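Local coordinates for protein SidF, inhibitor of growth family, member 3 (Legionella pneumophila subsp. pneumophila, PDB 4FYE) that hydrolyses phosphoinositides as a Legionella phosphatase, probably removing the 3-phosphate of phosphatidylinositol 3,4,5-trisphosphate, at residues A[357-362]-A[654-659]; A[610-615]-A[621-626]; A[628-633]-A[678-683]. The protein carries 1 engineered substitution. One frame throughout, in Å; residues are numbered along the deposited sequence.

Contact 1. Residues A[357-362]-A[654-659]; sequences CYTQVV and QRLAQK
Leu656 and Thr359 cross at about a right angle, and the CD2 methyl of Leu656 makes the touch. Leu656 CD2 lies 3.8 Å from Thr359 OG1. Leu656 CD2 is equally near Thr359 O, so a single methyl rests on both the side chain and the backbone of the strand. Val361 runs obliquely to the same leucine. Val361 CG2 approaches Leu656 CD2 to 4.0 Å and is the one purely apolar touch. The leucine reaches the strand because its CG is anti to the backbone N (chi1 179°). All three residues are buried, and no hydrogen bond joins the segments.

Strand 353-360 lies inside a four-stranded mixed sheet, next to and parallel with strand 641-645. Helix 652-668 follows that neighbour after a short loop, and Leu656 comes from its first turns. That loop has the spacing of the CX5R P-loop of cysteine-dependent phosphatases. A serine stands in the cysteine place here, probably the engineered substitution. The contact thus lays the helix after that loop on the end of the adjoining strand. Thr359 OG1 is not without a polar partner, for Asn642 ND2 bonds to it.

Gln360 points away from the helix. Gln360 CB sits 3.7 Å above one face of the Tyr358 ring, offset toward the rim. A weak bond joins Gln360 NE2 to Tyr358 OH at 3.3 Å; this NE2 also bonds to Gln376 O.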
# COMPACT_ATOMS: atom_id res chain seq x y z
N CYS A 357 7.28 3.12 -7.55
CA CYS A 357 6.55 2.21 -8.44
C CYS A 357 5.12 2.00 -7.90
O CYS A 357 4.89 1.30 -6.90
CB CYS A 357 7.28 0.87 -8.58
SG CYS A 357 6.35 -0.36 -9.58
N TYR A 358 4.15 2.63 -8.52
CA TYR A 358 2.79 2.58 -8.02
C TYR A 358 2.06 1.47 -8.78
O TYR A 358 1.75 1.63 -9.93
CB TYR A 358 2.17 3.98 -8.17
CG TYR A 358 0.72 4.07 -7.80
CD1 TYR A 358 0.20 3.35 -6.73
CD2 TYR A 358 -0.13 4.90 -8.50
CE1 TYR A 358 -1.15 3.44 -6.40
CE2 TYR A 358 -1.48 4.96 -8.20
CZ TYR A 358 -1.99 4.23 -7.16
OH TYR A 358 -3.35 4.34 -6.86
N THR A 359 1.81 0.31 -8.20
CA THR A 359 0.98 -0.64 -8.96
C THR A 359 -0.49 -0.46 -8.56
O THR A 359 -0.95 -0.94 -7.54
CB THR A 359 1.43 -2.08 -8.82
OG1 THR A 359 1.61 -2.32 -7.47
CG2 THR A 359 2.86 -2.30 -9.52
N GLN A 360 -1.22 0.28 -9.38
CA GLN A 360 -2.62 0.55 -9.08
C GLN A 360 -3.48 -0.61 -9.59
O GLN A 360 -3.10 -1.31 -10.56
CB GLN A 360 -3.02 1.83 -9.81
CG GLN A 360 -4.35 2.41 -9.45
CD GLN A 360 -4.68 3.63 -10.33
OE1 GLN A 360 -4.60 3.58 -11.59
NE2 GLN A 360 -5.06 4.73 -9.67
N VAL A 361 -4.65 -0.77 -8.99
CA VAL A 361 -5.44 -1.97 -9.16
C VAL A 361 -7.00 -1.71 -9.26
O VAL A 361 -7.80 -2.60 -9.27
CB VAL A 361 -4.94 -2.91 -8.05
CG1 VAL A 361 -5.96 -3.17 -7.00
CG2 VAL A 361 -4.21 -4.12 -8.61
N VAL A 362 -7.37 -0.45 -9.37
CA VAL A 362 -8.66 0.14 -9.82
C VAL A 362 -9.02 -0.25 -11.28
O VAL A 362 -8.21 -0.75 -12.00
CB VAL A 362 -8.39 1.66 -9.69
CG1 VAL A 362 -8.68 2.46 -10.95
CG2 VAL A 362 -8.83 2.27 -8.35
N GLN A 654 -5.47 -4.07 -0.43
CA GLN A 654 -5.11 -5.07 0.59
C GLN A 654 -4.89 -6.48 0.03
O GLN A 654 -4.01 -7.24 0.51
CB GLN A 654 -6.23 -5.22 1.66
CG GLN A 654 -6.34 -4.04 2.59
CD GLN A 654 -4.96 -3.64 3.07
OE1 GLN A 654 -4.32 -4.35 3.82
NE2 GLN A 654 -4.48 -2.52 2.57
N ARG A 655 -5.72 -6.87 -0.93
CA ARG A 655 -5.57 -8.17 -1.51
C ARG A 655 -4.29 -8.23 -2.40
O ARG A 655 -3.62 -9.27 -2.46
CB ARG A 655 -6.77 -8.60 -2.36
CG ARG A 655 -8.20 -8.55 -1.82
CD ARG A 655 -8.67 -9.10 -0.45
NE ARG A 655 -8.31 -10.41 -0.08
CZ ARG A 655 -9.10 -11.37 0.46
NH1 ARG A 655 -10.39 -11.24 0.67
NH2 ARG A 655 -8.54 -12.54 0.80
N LEU A 656 -3.96 -7.14 -3.10
CA LEU A 656 -2.71 -7.12 -3.79
C LEU A 656 -1.58 -7.20 -2.72
O LEU A 656 -0.62 -7.99 -2.90
CB LEU A 656 -2.61 -5.86 -4.65
CG LEU A 656 -1.28 -5.79 -5.38
CD1 LEU A 656 -1.01 -6.90 -6.46
CD2 LEU A 656 -1.21 -4.40 -5.93
N ALA A 657 -1.68 -6.43 -1.61
CA ALA A 657 -0.61 -6.51 -0.58
C ALA A 657 -0.45 -7.94 -0.04
O ALA A 657 0.69 -8.40 0.25
CB ALA A 657 -0.84 -5.50 0.56
N GLN A 658 -1.57 -8.68 0.03
CA GLN A 658 -1.56 -10.06 0.52
C GLN A 658 -0.80 -10.97 -0.45
O GLN A 658 -0.05 -11.85 -0.04
CB GLN A 658 -3.02 -10.60 0.63
CG GLN A 658 -3.12 -12.14 0.76
CD GLN A 658 -4.57 -12.76 0.94
OE1 GLN A 658 -4.73 -14.01 0.94
NE2 GLN A 658 -5.60 -11.94 1.04
N LYS A 659 -1.04 -10.80 -1.74
CA LYS A 659 -0.30 -11.55 -2.75
C LYS A 659 1.20 -11.23 -2.68
O LYS A 659 2.06 -12.12 -2.74
CB LYS A 659 -0.90 -11.18 -4.12
CG LYS A 659 -1.60 -12.29 -4.87
CD LYS A 659 -2.84 -12.82 -4.23
CE LYS A 659 -3.50 -13.92 -5.09
NZ LYS A 659 -3.17 -15.37 -4.75

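Contact 2. Residues A[610-615]-A[621-626]; sequences QELYYE and GKNNFK
Leu612 overlaps the side chain of Asn623 with one methyl and the base of Lys626 with the other. Leu612 CD1 lies 3.7 Å from Asn623 CG and 4.0 Å from Asn623 CB, so it covers the root of the amide. The two side chains meet at a slant. Leu612 CD2 is 4.0 Å from Lys626 CB, and here the side chains cross at about a right angle. The leucine is modelled with unusual torsions, chi2 being -12° with CD1 nearly eclipsing CA. The exact share of each methyl is therefore less certain than the contact itself.

This is a local helix-loop-helix connection. Leu612 lies in the last turns of helix 590-614, and the chain comes back through a 3-10 turn at 621-623. Phe625 then takes the N-cap position of helix 626-637. Two backbone bonds shape the return: Asn624 N to Gly621 O at 3.1 Å, and Lys626 N to Asn623 O at 3.0 Å. No hydrogen bond crosses between the segments.

Lys626 gives only its CB to the leucine. Its CG is anti to the carbonyl carbon (chi1 -57°), and the extended chain beyond takes NZ to a salt bridge with Asp681 OD1. The Phe625 ring packs on helix 652-668 and meets Phe719 edge-to-face. On helix 590-614, Tyr613 OH bonds to Asp554 of the long helix 522-583.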
# COMPACT_ATOMS: atom_id res chain seq x y z
N GLN A 610 6.12 -10.89 -18.41
CA GLN A 610 6.05 -10.83 -19.84
C GLN A 610 5.07 -11.81 -20.37
O GLN A 610 4.30 -11.46 -21.26
CB GLN A 610 7.43 -11.07 -20.46
CG GLN A 610 8.38 -9.93 -20.15
CD GLN A 610 9.79 -10.17 -20.65
OE1 GLN A 610 10.46 -9.25 -21.14
NE2 GLN A 610 10.25 -11.41 -20.53
N GLU A 611 5.05 -13.02 -19.82
CA GLU A 611 4.13 -14.03 -20.34
C GLU A 611 2.68 -13.53 -20.20
O GLU A 611 1.88 -13.61 -21.15
CB GLU A 611 4.32 -15.41 -19.67
CG GLU A 611 3.16 -16.36 -20.00
CD GLU A 611 3.01 -17.57 -19.08
OE1 GLU A 611 3.95 -18.41 -19.08
OE2 GLU A 611 1.93 -17.71 -18.40
N LEU A 612 2.36 -12.98 -19.02
CA LEU A 612 0.99 -12.59 -18.67
C LEU A 612 0.58 -11.36 -19.49
O LEU A 612 -0.61 -11.16 -19.80
CB LEU A 612 0.89 -12.28 -17.19
CG LEU A 612 0.42 -13.29 -16.10
CD1 LEU A 612 -0.25 -14.61 -16.58
CD2 LEU A 612 1.51 -13.58 -15.11
N TYR A 613 1.57 -10.55 -19.83
CA TYR A 613 1.29 -9.26 -20.45
C TYR A 613 1.20 -9.47 -21.96
O TYR A 613 0.17 -9.17 -22.57
CB TYR A 613 2.32 -8.17 -20.05
CG TYR A 613 2.14 -6.88 -20.83
CD1 TYR A 613 1.00 -6.08 -20.67
CD2 TYR A 613 3.08 -6.52 -21.82
CE1 TYR A 613 0.81 -4.95 -21.44
CE2 TYR A 613 2.92 -5.39 -22.61
CZ TYR A 613 1.79 -4.60 -22.41
OH TYR A 613 1.67 -3.47 -23.21
N TYR A 614 2.25 -10.03 -22.55
CA TYR A 614 2.29 -10.18 -23.99
C TYR A 614 1.24 -11.17 -24.53
O TYR A 614 0.63 -10.87 -25.55
CB TYR A 614 3.71 -10.48 -24.49
CG TYR A 614 4.67 -9.32 -24.29
CD1 TYR A 614 4.44 -8.10 -24.92
CD2 TYR A 614 5.82 -9.44 -23.50
CE1 TYR A 614 5.31 -7.03 -24.76
CE2 TYR A 614 6.71 -8.37 -23.34
CZ TYR A 614 6.44 -7.17 -23.97
OH TYR A 614 7.25 -6.04 -23.83
N GLU A 615 1.02 -12.29 -23.84
CA GLU A 615 -0.08 -13.27 -24.15
C GLU A 615 -1.47 -12.79 -23.71
O GLU A 615 -2.48 -13.42 -23.98
CB GLU A 615 0.21 -14.63 -23.48
CG GLU A 615 1.49 -15.26 -23.99
CD GLU A 615 1.72 -16.70 -23.53
OE1 GLU A 615 0.81 -17.30 -22.90
OE2 GLU A 615 2.82 -17.25 -23.83
N GLY A 621 -9.44 -15.17 -14.86
CA GLY A 621 -9.76 -15.31 -13.44
C GLY A 621 -8.62 -15.94 -12.72
O GLY A 621 -8.18 -15.45 -11.69
N LYS A 622 -8.08 -16.98 -13.33
CA LYS A 622 -7.06 -17.80 -12.71
C LYS A 622 -5.71 -17.08 -12.55
O LYS A 622 -4.82 -17.58 -11.87
CB LYS A 622 -6.89 -19.12 -13.49
CG LYS A 622 -6.00 -19.04 -14.74
CD LYS A 622 -6.26 -20.25 -15.65
CE LYS A 622 -5.44 -20.26 -16.94
NZ LYS A 622 -6.13 -21.12 -17.96
N ASN A 623 -5.57 -15.93 -13.21
CA ASN A 623 -4.33 -15.12 -13.11
C ASN A 623 -4.54 -13.81 -12.48
O ASN A 623 -3.66 -12.98 -12.52
CB ASN A 623 -3.71 -14.84 -14.50
CG ASN A 623 -3.31 -16.10 -15.19
OD1 ASN A 623 -3.48 -16.25 -16.40
ND2 ASN A 623 -2.82 -17.06 -14.41
N ASN A 624 -5.71 -13.60 -11.92
CA ASN A 624 -6.05 -12.30 -11.36
C ASN A 624 -5.02 -11.48 -10.55
O ASN A 624 -4.79 -10.29 -10.81
CB ASN A 624 -7.41 -12.34 -10.66
CG ASN A 624 -8.08 -11.00 -10.60
OD1 ASN A 624 -9.02 -10.78 -9.78
ND2 ASN A 624 -7.66 -10.09 -11.45
N PHE A 625 -4.36 -11.89 -9.53
CA PHE A 625 -3.55 -10.59 -9.22
C PHE A 625 -2.10 -10.68 -9.69
O PHE A 625 -1.20 -9.94 -9.20
CB PHE A 625 -3.57 -10.32 -7.69
CG PHE A 625 -4.90 -9.81 -7.14
CD1 PHE A 625 -4.97 -8.56 -6.52
CD2 PHE A 625 -6.09 -10.55 -7.30
CE1 PHE A 625 -6.14 -8.08 -5.97
CE2 PHE A 625 -7.28 -10.07 -6.76
CZ PHE A 625 -7.32 -8.84 -6.09
N LYS A 626 -1.81 -11.65 -10.57
CA LYS A 626 -0.43 -12.13 -10.76
C LYS A 626 0.51 -11.08 -11.41
O LYS A 626 1.70 -10.99 -11.05
CB LYS A 626 -0.39 -13.38 -11.62
CG LYS A 626 -1.21 -14.52 -11.11
CD LYS A 626 -0.62 -15.81 -11.65
CE LYS A 626 -1.50 -17.00 -11.25
NZ LYS A 626 -0.90 -18.14 -12.01

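Contact 3. Residues A[628-633]-A[678-683]; sequences QTLMAS and EFLDHR
The backbones of the two helical segments are nearest at Thr629 and Leu680, whose CA atoms stand 8.8 Å apart. The side chains of these two residues reach toward each other, tip to tip. Thr629 CG2 and Leu680 CD2 are 4.1 Å apart. The other leucine methyl, Leu680 CD1, lies against both Leu630 CD2 and Thr629 CG2, at 4.2 Å from each. Leu680 thus spreads its fork over two successive residues of helix 626-637. All three side chains are buried, and the contact is purely van der Waals.

The threonine meets the leucine with its methyl because chi1 is -60°. CG2 then lies anti to the backbone N, while OG1 is turned to the other side, where it bonds to Phe625 O one turn earlier. The polar group is satisfied by the N-cap residue Phe625, at the start of its own helix, and the apolar branch is left for the partner.

In the fold, helix 626-637 leads into strand 641-645 of the four-stranded sheet. The short helix 678-681 comes after helix 652-668 and packs beside helix 626-637. Leu630 also touches Leu612 and Tyr605 of helix 590-614.

Each helix is steadied by bonds of its own. Thr629 O takes two donors from opposite faces of its carbonyl plane, Ser633 OG at 2.6 Å and the routine Ser633 N. The hydroxyl is tilted 35° from that plane. Arg683 folds back over the C-terminal end of helix 678-681. Arg683 NH2 meets Leu680 O at 3.1 Å, in the carbonyl plane. Arg683 NE reaches Asp681 O at 2.8 Å from above that carbonyl's plane. A positive guanidinium beside these helix-end carbonyls would probably be favourable. Arg683 NH1 turns to Asn726 OD1.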
# COMPACT_ATOMS: atom_id res chain seq x y z
N GLN A 628 0.24 -7.72 -11.53
CA GLN A 628 0.44 -6.65 -10.57
C GLN A 628 1.43 -7.11 -9.51
O GLN A 628 2.38 -6.38 -9.16
CB GLN A 628 -0.93 -6.27 -10.00
CG GLN A 628 -1.99 -5.87 -11.06
CD GLN A 628 -2.86 -7.02 -11.55
OE1 GLN A 628 -2.40 -8.11 -11.74
NE2 GLN A 628 -4.12 -6.76 -11.85
N THR A 629 1.26 -8.35 -9.04
CA THR A 629 2.17 -8.88 -8.00
C THR A 629 3.58 -9.03 -8.52
O THR A 629 4.53 -8.69 -7.81
CB THR A 629 1.75 -10.25 -7.49
OG1 THR A 629 0.45 -10.13 -6.93
CG2 THR A 629 2.69 -10.75 -6.37
N LEU A 630 3.71 -9.45 -9.79
CA LEU A 630 5.00 -9.72 -10.36
C LEU A 630 5.72 -8.44 -10.48
O LEU A 630 6.85 -8.29 -9.98
CB LEU A 630 4.88 -10.42 -11.70
CG LEU A 630 4.44 -11.86 -11.40
CD1 LEU A 630 3.86 -12.67 -12.59
CD2 LEU A 630 5.61 -12.58 -10.74
N MET A 631 5.06 -7.47 -11.07
CA MET A 631 5.69 -6.16 -11.26
C MET A 631 6.00 -5.50 -9.91
O MET A 631 7.06 -4.88 -9.75
CB MET A 631 4.84 -5.28 -12.17
CG MET A 631 4.61 -5.88 -13.54
SD MET A 631 6.25 -6.02 -14.28
CE MET A 631 6.27 -4.62 -15.37
N ALA A 632 5.14 -5.70 -8.90
CA ALA A 632 5.45 -5.01 -7.62
C ALA A 632 6.64 -5.70 -7.03
O ALA A 632 7.56 -5.07 -6.53
CB ALA A 632 4.29 -5.05 -6.68
N SER A 633 6.66 -7.01 -7.12
CA SER A 633 7.82 -7.75 -6.60
C SER A 633 9.13 -7.34 -7.30
O SER A 633 10.20 -7.24 -6.66
CB SER A 633 7.54 -9.24 -6.76
OG SER A 633 6.32 -9.50 -6.05
N GLU A 678 5.09 -20.85 -7.07
CA GLU A 678 4.13 -21.68 -6.36
C GLU A 678 3.03 -20.91 -5.61
O GLU A 678 1.85 -21.25 -5.72
CB GLU A 678 4.84 -22.61 -5.39
CG GLU A 678 4.22 -24.00 -5.28
CD GLU A 678 5.25 -25.06 -4.95
OE1 GLU A 678 6.43 -24.69 -4.66
OE2 GLU A 678 4.88 -26.27 -4.97
N PHE A 679 3.43 -19.87 -4.87
CA PHE A 679 2.53 -19.14 -4.02
C PHE A 679 1.49 -18.50 -4.91
O PHE A 679 0.35 -18.35 -4.52
CB PHE A 679 3.23 -18.06 -3.17
CG PHE A 679 2.30 -17.44 -2.19
CD1 PHE A 679 1.57 -16.33 -2.52
CD2 PHE A 679 2.09 -18.02 -0.98
CE1 PHE A 679 0.68 -15.77 -1.64
CE2 PHE A 679 1.18 -17.49 -0.11
CZ PHE A 679 0.46 -16.37 -0.45
N LEU A 680 1.85 -18.13 -6.12
CA LEU A 680 0.83 -17.53 -6.98
C LEU A 680 -0.01 -18.54 -7.76
O LEU A 680 -1.21 -18.38 -7.83
CB LEU A 680 1.44 -16.49 -7.89
CG LEU A 680 2.03 -15.21 -7.29
CD1 LEU A 680 2.51 -14.36 -8.48
CD2 LEU A 680 0.93 -14.48 -6.49
N ASP A 681 0.61 -19.59 -8.29
CA ASP A 681 -0.01 -20.53 -9.21
C ASP A 681 -0.85 -21.54 -8.46
O ASP A 681 -1.88 -22.01 -8.98
CB ASP A 681 1.05 -21.25 -10.06
CG ASP A 681 1.93 -20.26 -10.92
OD1 ASP A 681 1.49 -19.09 -11.13
OD2 ASP A 681 3.04 -20.67 -11.40
N HIS A 682 -0.42 -21.88 -7.24
CA HIS A 682 -1.13 -22.89 -6.44
C HIS A 682 -2.62 -22.57 -6.36
O HIS A 682 -3.02 -21.45 -6.05
CB HIS A 682 -0.53 -23.15 -5.04
CG HIS A 682 -1.21 -24.31 -4.32
ND1 HIS A 682 -2.35 -24.15 -3.55
CD2 HIS A 682 -0.97 -25.69 -4.37
CE1 HIS A 682 -2.76 -25.35 -3.11
NE2 HIS A 682 -1.93 -26.29 -3.60
N ARG A 683 -3.43 -23.57 -6.68
CA ARG A 683 -4.87 -23.45 -6.69
C ARG A 683 -5.43 -23.81 -5.29
O ARG A 683 -5.43 -24.99 -4.91
CB ARG A 683 -5.49 -24.39 -7.80
CG ARG A 683 -5.14 -24.04 -9.27
CD ARG A 683 -5.48 -22.57 -9.68
NE ARG A 683 -4.61 -21.51 -9.10
CZ ARG A 683 -4.99 -20.21 -8.95
NH1 ARG A 683 -6.24 -19.80 -9.30
NH2 ARG A 683 -4.16 -19.28 -8.45

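From the N terminus, contact 1 opens first, on strand 353-360, and closes nearly 300 residues later on helix 652-668. Contact 2 is nested inside that loop and closes the short loop between helix 590-614 and helix 626-637. Contact 3 begins just after contact 2 ends. It crosses contact 1, since 628-633 precedes 654-659 and 678-683 follows it. Together they tie the four-stranded sheet, helix 590-614, helix 652-668, helix 626-637 and the short helix 678-681. Phe625 of contact 2 packs on Arg655 and Leu656 of contact 1. Lys659 of contact 1 touches both Thr629 and Leu680 of contact 3.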